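Local coordinates for protein carbonic anhydrase (Coccomyxa sp. PA, PDB 3UCJ) that probably catalyses the reversible hydration of carbon dioxide to hydrogencarbonate, with one zinc ion bound per subunit, at residues K18-C23 / T29-V34; Q56-A61 / G193-L198; N164-P169 / A173-G178. All coordinates share one frame; numbering follows the deposited sequence.

Contact 1: K18-C23 / T29-V34; sequences KWADEC and TYFSKV. With PO4 (phosphate ion), chain E.
Phe31 drives its ring edge at the face of the Trp19 indole, an offset edge-to-face pair with the planes at 67° and the six-membered ring centroids 5.1 Å apart. The indole's far corner does the touching: Trp19 CH2 lies 3.4 Å from Phe31 CE1. Trp19 sends its ring to that spot by setting CG anti to the backbone N (chi1 171°). Around the Phe31 rim, CE2 meets the carbonyl Ala20 O at 3.4 Å in the ring plane, while one face of the same ring is covered by Tyr30 CD2. Cys23 fills the corner between the two aromatics of 29-34. Its CB comes within 3.4 Å of Tyr30 CD2, and its SG sits obliquely beside the phenol, 4.3 Å from the Tyr30 centroid.

The packing gives way to polar bridging past the Tyr30 ring. A water accepts from Trp19 NE1 at 2.8 Å and lies 3.1 Å from Tyr30 OH. With an alanine here in place of Tyr30, the water is likely to lose one of these two anchors, and a gap would probably open beside Cys23 and over the Phe31 face. Farther out the charges turn to solvent: Lys18 NZ meets Glu22 OE2 on its syn lone pair, 3.0 Å away, and Lys33 NZ grips two oxygens of a phosphate ion, probably from the crystallisation liquor.

Trp19, Ala20 and Phe31 also pack on the Gly191 to Gly193 loop of the second subunit, an arrangement characteristic of beta-class carbonic anhydrases, whose N-terminal helical arm lies against the partner subunit of the dimer.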
loop_
_atom_site.group_PDB
_atom_site.type_symbol
_atom_site.label_atom_id
_atom_site.label_comp_id
_atom_site.label_asym_id
_atom_site.label_seq_id
_atom_site.Cartn_x
_atom_site.Cartn_y
_atom_site.Cartn_z
ATOM N N LYS A 18 2.929 -36.023 14.102
ATOM C CA LYS A 18 2.500 -37.337 13.526
ATOM C C LYS A 18 2.683 -37.316 12.014
ATOM O O LYS A 18 3.188 -38.283 11.377
ATOM C CB LYS A 18 1.068 -37.617 14.006
ATOM C CG LYS A 18 0.390 -38.932 13.542
ATOM C CD LYS A 18 -0.654 -39.346 14.632
ATOM C CE LYS A 18 -1.792 -40.270 14.080
ATOM N NZ LYS A 18 -1.437 -40.820 12.721
ATOM N N TRP A 19 2.315 -36.167 11.409
ATOM C CA TRP A 19 2.581 -35.940 10.001
ATOM C C TRP A 19 4.066 -35.924 9.661
ATOM O O TRP A 19 4.457 -36.555 8.702
ATOM C CB TRP A 19 1.946 -34.570 9.544
ATOM C CG TRP A 19 2.353 -34.144 8.174
ATOM C CD1 TRP A 19 1.856 -34.593 6.987
ATOM C CD2 TRP A 19 3.368 -33.156 7.842
ATOM N NE1 TRP A 19 2.490 -33.952 5.930
ATOM C CE2 TRP A 19 3.421 -33.067 6.441
ATOM C CE3 TRP A 19 4.219 -32.341 8.615
ATOM C CZ2 TRP A 19 4.269 -32.190 5.779
ATOM C CZ3 TRP A 19 5.052 -31.457 7.959
ATOM C CH2 TRP A 19 5.061 -31.386 6.545
ATOM N N ALA A 20 4.906 -35.189 10.401
ATOM C CA ALA A 20 6.300 -35.092 9.968
ATOM C C ALA A 20 6.953 -36.466 10.194
ATOM O O ALA A 20 7.887 -36.843 9.492
ATOM C CB ALA A 20 7.040 -34.086 10.805
ATOM N N ASP A 21 6.484 -37.135 11.235
ATOM C CA ASP A 21 7.037 -38.501 11.542
ATOM C C ASP A 21 6.786 -39.506 10.404
ATOM O O ASP A 21 7.728 -40.065 9.826
ATOM C CB ASP A 21 6.521 -38.980 12.892
ATOM C CG ASP A 21 7.070 -40.388 13.250
ATOM O OD1 ASP A 21 6.239 -41.222 13.575
ATOM O OD2 ASP A 21 8.305 -40.620 13.138
ATOM N N GLU A 22 5.518 -39.661 10.014
ATOM C CA GLU A 22 5.167 -40.459 8.834
ATOM C C GLU A 22 5.812 -40.049 7.560
ATOM O O GLU A 22 6.171 -40.910 6.720
ATOM C CB GLU A 22 3.649 -40.483 8.617
ATOM C CG GLU A 22 2.953 -41.230 9.709
ATOM C CD GLU A 22 1.471 -40.914 9.816
ATOM O OE1 GLU A 22 0.906 -40.323 8.841
ATOM O OE2 GLU A 22 0.882 -41.259 10.891
ATOM N N CYS A 23 5.921 -38.747 7.307
ATOM C CA CYS A 23 6.569 -38.314 6.066
ATOM C C CYS A 23 7.995 -38.803 5.969
ATOM O O CYS A 23 8.458 -39.254 4.902
ATOM C CB CYS A 23 6.600 -36.780 5.955
ATOM S SG CYS A 23 4.896 -36.193 5.429
ATOM N N THR A 29 14.826 -38.382 3.406
ATOM C CA THR A 29 15.323 -37.010 3.120
ATOM C C THR A 29 14.177 -36.027 2.779
ATOM O O THR A 29 14.439 -34.950 2.290
ATOM C CB THR A 29 16.397 -36.890 1.964
ATOM O OG1 THR A 29 15.802 -37.241 0.701
ATOM C CG2 THR A 29 17.674 -37.721 2.216
ATOM N N TYR A 30 12.935 -36.448 3.024
ATOM C CA TYR A 30 11.705 -35.643 2.688
ATOM C C TYR A 30 11.864 -34.188 3.189
ATOM O O TYR A 30 11.639 -33.232 2.404
ATOM C CB TYR A 30 10.520 -36.271 3.372
ATOM C CG TYR A 30 9.181 -35.764 2.886
ATOM C CD1 TYR A 30 8.665 -36.160 1.648
ATOM C CD2 TYR A 30 8.414 -34.897 3.707
ATOM C CE1 TYR A 30 7.398 -35.728 1.219
ATOM C CE2 TYR A 30 7.125 -34.454 3.296
ATOM C CZ TYR A 30 6.635 -34.860 2.064
ATOM O OH TYR A 30 5.383 -34.431 1.682
ATOM N N PHE A 31 12.298 -34.033 4.436
ATOM C CA PHE A 31 12.538 -32.668 5.009
ATOM C C PHE A 31 14.019 -32.288 4.892
ATOM O O PHE A 31 14.401 -31.142 4.520
ATOM C CB PHE A 31 12.074 -32.621 6.440
ATOM C CG PHE A 31 10.612 -32.920 6.609
ATOM C CD1 PHE A 31 9.640 -32.031 6.055
ATOM C CD2 PHE A 31 10.185 -34.053 7.294
ATOM C CE1 PHE A 31 8.296 -32.313 6.172
ATOM C CE2 PHE A 31 8.809 -34.349 7.452
ATOM C CZ PHE A 31 7.853 -33.442 6.903
ATOM N N SER A 32 14.924 -33.264 5.150
ATOM C CA SER A 32 16.302 -32.853 5.242
ATOM C C SER A 32 16.787 -32.248 3.968
ATOM O O SER A 32 17.681 -31.370 3.985
ATOM C CB SER A 32 17.263 -34.014 5.746
ATOM O OG SER A 32 17.205 -35.158 4.839
ATOM N N LYS A 33 16.286 -32.699 2.805
ATOM C CA LYS A 33 16.890 -32.122 1.613
ATOM C C LYS A 33 16.542 -30.615 1.402
ATOM O O LYS A 33 17.203 -29.933 0.600
ATOM C CB LYS A 33 16.479 -32.860 0.341
ATOM C CG LYS A 33 14.999 -32.875 0.165
ATOM C CD LYS A 33 14.546 -33.611 -1.070
ATOM C CE LYS A 33 13.092 -33.963 -0.867
ATOM N NZ LYS A 33 12.701 -34.654 -2.060
ATOM N N VAL A 34 15.539 -30.125 2.153
ATOM C CA VAL A 34 15.210 -28.684 2.041
ATOM C C VAL A 34 15.551 -27.981 3.340
ATOM O O VAL A 34 15.000 -26.884 3.625
ATOM C CB VAL A 34 13.696 -28.474 1.687
ATOM C CG1 VAL A 34 13.490 -28.966 0.219
ATOM C CG2 VAL A 34 12.768 -29.178 2.662
HETATM P P PO4 E . 14.150 -34.834 -5.378
HETATM O O1 PO4 E . 13.852 -35.953 -4.466
HETATM O O2 PO4 E . 15.588 -34.362 -5.216
HETATM O O3 PO4 E . 13.915 -35.213 -6.829
HETATM O O4 PO4 E . 13.245 -33.705 -5.017
HETATM O O HOH W 1 2.631 -34.195 3.159
#

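Contact 2: Q56-A61 / G193-L198; sequences QLFNMA and GLVKEL
Leu57 and Val195 meet methyl to methyl, their side chains crossing at about a right angle where the last turn of helix 54-57 faces the strand beginning near 194. The Leu57 side chain can be walked outward atom by atom. Its CB points at the strand but is still 5.3 Å from Val195 CG2. CG stands between the backbone N and the carbonyl carbon (chi1 72°), which carries the branch point nearer, to 4.7 Å from Val195 CG2. From there the two methyls part. CD1 closes the gap, reaching Val195 CG2 at 3.4 Å, tighter than ordinary van der Waals contact; a chi2 of 96°, well off a staggered value, goes with this squeeze. The same CD1 sits 3.6 Å above the plane of the Phe58 ring, over its centre, so one methyl packs on a ring face and, at about a right angle to that, against a valine methyl. CD2 turns aside and stays 5.0 Å from Val195 CG2. Phe58 adds its own share with CE2, 4.0 Å from Val195 CG2, and that methyl therefore serves both residues.

Behind these side chains the helix stops in a Schellman motif with Asn59, at positive phi, as its C-prime residue; Asn59 N bonds to Gln56 O at 2.8 Å. Asn16 of the second subunit ties both backbones together: its ND2 bonds to Leu57 O and Gly193 O, and its OD1 accepts from Val195 N. Leu57 and Phe58 also rest on Tyr188 and Ile186 of strand 182-189. This is helix-on-sheet packing in the alpha/beta fold of the beta-class enzymes, the short helix lying against strand 194-202, which runs antiparallel to 182-189 at one margin of the chain's sheet.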
loop_
_atom_site.group_PDB
_atom_site.type_symbol
_atom_site.label_atom_id
_atom_site.label_comp_id
_atom_site.label_asym_id
_atom_site.label_seq_id
_atom_site.Cartn_x
_atom_site.Cartn_y
_atom_site.Cartn_z
ATOM N N GLN A 56 -1.426 -29.369 -0.992
ATOM C CA GLN A 56 -2.390 -30.488 -0.915
ATOM C C GLN A 56 -3.019 -30.774 -2.272
ATOM O O GLN A 56 -2.862 -31.897 -2.815
ATOM C CB GLN A 56 -3.514 -30.234 0.111
ATOM C CG GLN A 56 -2.972 -29.929 1.492
ATOM C CD GLN A 56 -3.913 -30.377 2.586
ATOM O OE1 GLN A 56 -5.150 -30.110 2.548
ATOM N NE2 GLN A 56 -3.353 -31.099 3.569
ATOM N N LEU A 57 -3.668 -29.779 -2.888
ATOM C CA LEU A 57 -4.459 -30.119 -4.082
ATOM C C LEU A 57 -3.629 -30.560 -5.276
ATOM O O LEU A 57 -4.138 -31.266 -6.178
ATOM C CB LEU A 57 -5.440 -29.010 -4.471
ATOM C CG LEU A 57 -4.857 -27.743 -5.079
ATOM C CD1 LEU A 57 -4.953 -27.867 -6.538
ATOM C CD2 LEU A 57 -5.680 -26.522 -4.551
ATOM N N PHE A 58 -2.369 -30.167 -5.320
ATOM C CA PHE A 58 -1.518 -30.647 -6.363
ATOM C C PHE A 58 -0.646 -31.819 -5.891
ATOM O O PHE A 58 0.268 -32.208 -6.652
ATOM C CB PHE A 58 -0.587 -29.553 -6.918
ATOM C CG PHE A 58 -1.306 -28.508 -7.738
ATOM C CD1 PHE A 58 -1.272 -27.145 -7.364
ATOM C CD2 PHE A 58 -2.031 -28.879 -8.872
ATOM C CE1 PHE A 58 -1.950 -26.196 -8.130
ATOM C CE2 PHE A 58 -2.737 -27.915 -9.635
ATOM C CZ PHE A 58 -2.708 -26.589 -9.243
ATOM N N ASN A 59 -0.860 -32.308 -4.667
ATOM C CA ASN A 59 0.007 -33.374 -4.086
ATOM C C ASN A 59 1.488 -33.066 -4.174
ATOM O O ASN A 59 2.302 -33.902 -4.665
ATOM C CB ASN A 59 -0.259 -34.705 -4.835
ATOM C CG ASN A 59 0.115 -35.962 -4.000
ATOM O OD1 ASN A 59 0.129 -35.959 -2.756
ATOM N ND2 ASN A 59 0.383 -37.052 -4.712
ATOM N N MET A 60 1.852 -31.866 -3.747
ATOM C CA MET A 60 3.249 -31.407 -3.772
ATOM C C MET A 60 3.889 -31.530 -2.429
ATOM O O MET A 60 3.200 -31.408 -1.368
ATOM C CB MET A 60 3.328 -29.973 -4.206
ATOM C CG MET A 60 3.092 -29.895 -5.676
ATOM S SD MET A 60 2.973 -28.176 -6.146
ATOM C CE MET A 60 3.301 -28.252 -7.898
ATOM N N ALA A 61 5.199 -31.788 -2.447
ATOM C CA ALA A 61 5.902 -32.004 -1.193
ATOM C C ALA A 61 6.553 -30.664 -0.827
ATOM O O ALA A 61 6.627 -29.774 -1.679
ATOM C CB ALA A 61 6.972 -33.127 -1.361
ATOM N N GLY A 193 -12.778 -30.668 -5.445
ATOM C CA GLY A 193 -11.322 -30.793 -5.342
ATOM C C GLY A 193 -10.580 -30.817 -6.666
ATOM O O GLY A 193 -9.358 -31.045 -6.707
ATOM N N LEU A 194 -11.259 -30.499 -7.745
ATOM C CA LEU A 194 -10.620 -30.485 -9.036
ATOM C C LEU A 194 -10.280 -29.085 -9.543
ATOM O O LEU A 194 -11.100 -28.175 -9.403
ATOM C CB LEU A 194 -11.545 -31.136 -10.064
ATOM C CG LEU A 194 -11.768 -32.642 -9.799
ATOM C CD1 LEU A 194 -13.066 -33.033 -10.470
ATOM C CD2 LEU A 194 -10.577 -33.408 -10.423
ATOM N N VAL A 195 -9.121 -29.015 -10.185
ATOM C CA VAL A 195 -8.623 -27.907 -10.965
ATOM C C VAL A 195 -8.968 -28.057 -12.450
ATOM O O VAL A 195 -8.816 -29.156 -13.036
ATOM C CB VAL A 195 -7.051 -27.825 -10.814
ATOM C CG1 VAL A 195 -6.353 -26.855 -11.865
ATOM C CG2 VAL A 195 -6.708 -27.425 -9.372
ATOM N N LYS A 196 -9.430 -26.967 -13.044
ATOM C CA LYS A 196 -9.577 -26.854 -14.501
ATOM C C LYS A 196 -8.678 -25.758 -15.093
ATOM O O LYS A 196 -8.460 -24.712 -14.481
ATOM C CB LYS A 196 -11.080 -26.654 -14.832
ATOM C CG LYS A 196 -11.446 -26.055 -16.162
ATOM C CD LYS A 196 -13.036 -26.030 -16.302
ATOM C CE LYS A 196 -13.671 -25.035 -15.318
ATOM N NZ LYS A 196 -15.183 -24.872 -15.386
ATOM N N GLU A 197 -8.143 -26.011 -16.279
ATOM C CA GLU A 197 -7.365 -25.036 -17.001
ATOM C C GLU A 197 -8.248 -24.065 -17.791
ATOM O O GLU A 197 -8.882 -24.442 -18.806
ATOM C CB GLU A 197 -6.304 -25.721 -17.881
ATOM C CG GLU A 197 -5.363 -24.809 -18.666
ATOM C CD GLU A 197 -4.357 -25.603 -19.503
ATOM O OE1 GLU A 197 -4.784 -26.631 -20.071
ATOM O OE2 GLU A 197 -3.157 -25.262 -19.593
ATOM N N LEU A 198 -8.281 -22.800 -17.359
ATOM C CA LEU A 198 -9.028 -21.761 -18.075
ATOM C C LEU A 198 -8.305 -21.138 -19.215
ATOM O O LEU A 198 -8.929 -20.760 -20.215
ATOM C CB LEU A 198 -9.389 -20.624 -17.113
ATOM C CG LEU A 198 -10.785 -20.407 -16.588
ATOM C CD1 LEU A 198 -11.802 -21.649 -16.627
ATOM C CD2 LEU A 198 -10.760 -19.628 -15.209
#

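Contact 3: N164-P169 / A173-G178; sequences NVCASP and AAWARG
Cys166 and Trp175 both set their first side-chain bond beside the backbone N, with SG (chi1 -60°) and CG (chi1 -71°) anti to the carbonyl carbon, and in these positions the thiol and the indole meet across the bend between two helices. The touching corner of the indole is CH2, 3.9 Å from Cys166 SG and 4.0 Å from Cys166 CB. The sulfur stands oblique to the ring, 5.1 Å from the centroid of its six-membered part. At the other end of the indole, Trp175 NE1 donates to Leu181 O, which pins the ring's rotation.

The bend itself is secured by Ser168. Its OG donates to Val165 O at 2.7 Å, in the carbonyl plane on a lone pair, and Ser168 N bonds to the same oxygen, so two donors grip it. Ser168 OG also caps Val171 N, and Pro169 opens the new helix, its O accepting from Ala173 N at 2.9 Å.

Gly178, at positive phi, closes this helix as the C-prime residue of a Schellman motif. The whole is a junction between consecutive helices, with a serine N-cap followed by proline, joining helix 146-167 to helix 169-176.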
loop_
_atom_site.group_PDB
_atom_site.type_symbol
_atom_site.label_atom_id
_atom_site.label_comp_id
_atom_site.label_asym_id
_atom_site.label_seq_id
_atom_site.Cartn_x
_atom_site.Cartn_y
_atom_site.Cartn_z
ATOM N N ASN A 164 -2.617 -9.340 -15.450
ATOM C CA ASN A 164 -1.790 -8.496 -14.558
ATOM C C ASN A 164 -0.397 -9.125 -14.290
ATOM O O ASN A 164 0.589 -8.408 -14.225
ATOM C CB ASN A 164 -2.522 -8.281 -13.210
ATOM C CG ASN A 164 -3.695 -7.292 -13.398
ATOM O OD1 ASN A 164 -3.689 -6.568 -14.383
ATOM N ND2 ASN A 164 -4.748 -7.380 -12.573
ATOM N N VAL A 165 -0.360 -10.436 -14.134
ATOM C CA VAL A 165 0.935 -11.123 -13.887
ATOM C C VAL A 165 1.777 -10.927 -15.200
ATOM O O VAL A 165 2.959 -10.492 -15.144
ATOM C CB VAL A 165 0.722 -12.587 -13.566
ATOM C CG1 VAL A 165 2.083 -13.462 -13.691
ATOM C CG2 VAL A 165 0.114 -12.803 -12.133
ATOM N N CYS A 166 1.201 -11.204 -16.378
ATOM C CA CYS A 166 1.944 -10.999 -17.612
ATOM C C CYS A 166 2.428 -9.572 -17.859
ATOM O O CYS A 166 3.552 -9.357 -18.393
ATOM C CB CYS A 166 1.168 -11.477 -18.866
ATOM S SG CYS A 166 0.804 -13.217 -18.780
ATOM N N ALA A 167 1.637 -8.572 -17.461
ATOM C CA ALA A 167 1.985 -7.177 -17.620
ATOM C C ALA A 167 2.849 -6.602 -16.486
ATOM O O ALA A 167 3.252 -5.435 -16.553
ATOM C CB ALA A 167 0.671 -6.342 -17.657
ATOM N N SER A 168 3.138 -7.400 -15.496
ATOM C CA SER A 168 3.881 -6.921 -14.367
ATOM C C SER A 168 5.290 -6.556 -14.763
ATOM O O SER A 168 5.859 -7.211 -15.663
ATOM C CB SER A 168 3.952 -7.896 -13.241
ATOM O OG SER A 168 4.666 -9.153 -13.520
ATOM N N PRO A 169 5.865 -5.553 -14.086
ATOM C CA PRO A 169 7.245 -5.189 -14.473
ATOM C C PRO A 169 8.181 -6.354 -14.293
ATOM O O PRO A 169 9.138 -6.477 -15.086
ATOM C CB PRO A 169 7.598 -4.018 -13.520
ATOM C CG PRO A 169 6.230 -3.369 -13.222
ATOM C CD PRO A 169 5.286 -4.583 -13.137
ATOM N N ALA A 173 10.161 -7.784 -17.404
ATOM C CA ALA A 173 11.619 -7.698 -17.388
ATOM C C ALA A 173 12.240 -9.095 -17.638
ATOM O O ALA A 173 13.244 -9.161 -18.373
ATOM C CB ALA A 173 12.132 -7.016 -16.077
ATOM N N ALA A 174 11.660 -10.169 -17.105
ATOM C CA ALA A 174 12.174 -11.500 -17.182
ATOM C C ALA A 174 12.067 -11.988 -18.634
ATOM O O ALA A 174 13.058 -12.536 -19.211
ATOM C CB ALA A 174 11.438 -12.423 -16.315
ATOM N N TRP A 175 10.903 -11.785 -19.232
ATOM C CA TRP A 175 10.760 -12.054 -20.671
ATOM C C TRP A 175 11.773 -11.239 -21.510
ATOM O O TRP A 175 12.365 -11.787 -22.438
ATOM C CB TRP A 175 9.324 -11.840 -21.152
ATOM C CG TRP A 175 8.328 -12.891 -20.663
ATOM C CD1 TRP A 175 8.608 -14.100 -20.124
ATOM C CD2 TRP A 175 6.884 -12.814 -20.768
ATOM N NE1 TRP A 175 7.446 -14.782 -19.873
ATOM C CE2 TRP A 175 6.375 -14.012 -20.271
ATOM C CE3 TRP A 175 5.995 -11.838 -21.287
ATOM C CZ2 TRP A 175 5.000 -14.271 -20.196
ATOM C CZ3 TRP A 175 4.638 -12.121 -21.269
ATOM C CH2 TRP A 175 4.158 -13.315 -20.741
ATOM N N ALA A 176 11.986 -9.963 -21.214
ATOM C CA ALA A 176 12.893 -9.157 -22.015
ATOM C C ALA A 176 14.330 -9.658 -21.957
ATOM O O ALA A 176 15.113 -9.312 -22.867
ATOM C CB ALA A 176 12.854 -7.671 -21.652
ATOM N N ARG A 177 14.702 -10.388 -20.897
ATOM C CA ARG A 177 16.080 -10.913 -20.781
ATOM C C ARG A 177 16.155 -12.374 -21.201
ATOM O O ARG A 177 17.174 -13.043 -21.006
ATOM C CB ARG A 177 16.687 -10.640 -19.362
ATOM C CG ARG A 177 16.111 -11.516 -18.212
ATOM C CD ARG A 177 16.627 -11.085 -16.791
ATOM N NE ARG A 177 15.929 -11.825 -15.735
ATOM C CZ ARG A 177 15.001 -11.271 -14.888
ATOM N NH1 ARG A 177 14.705 -9.978 -14.922
ATOM N NH2 ARG A 177 14.409 -12.047 -13.991
ATOM N N GLY A 178 15.050 -12.879 -21.749
ATOM C CA GLY A 178 14.966 -14.239 -22.233
ATOM C C GLY A 178 14.891 -15.315 -21.197
ATOM O O GLY A 178 15.224 -16.466 -21.461
#

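Overall arrangement
Contacts 1 and 2 follow one another along the chain and touch where Tyr30 OH lies 3.7 Å from Ala61 CB, although their centres are 21 Å apart. They also meet across the dimer: Trp19 packs on Gly193 of the second subunit, and Leu57 on Trp19 of that subunit. Contact 2 is nearest the metal, with the Leu57 side chain about 8 Å from that of the zinc ligand His103, about 12 Å from the zinc and about 13 Å from bound acetazolamide. Contact 3 is nested within the loop that contact 2 closes, about 12 Å away between nearest atoms; well apart from the zinc and the inhibitor, it packs through Pro169 on Pro117 of the third subunit.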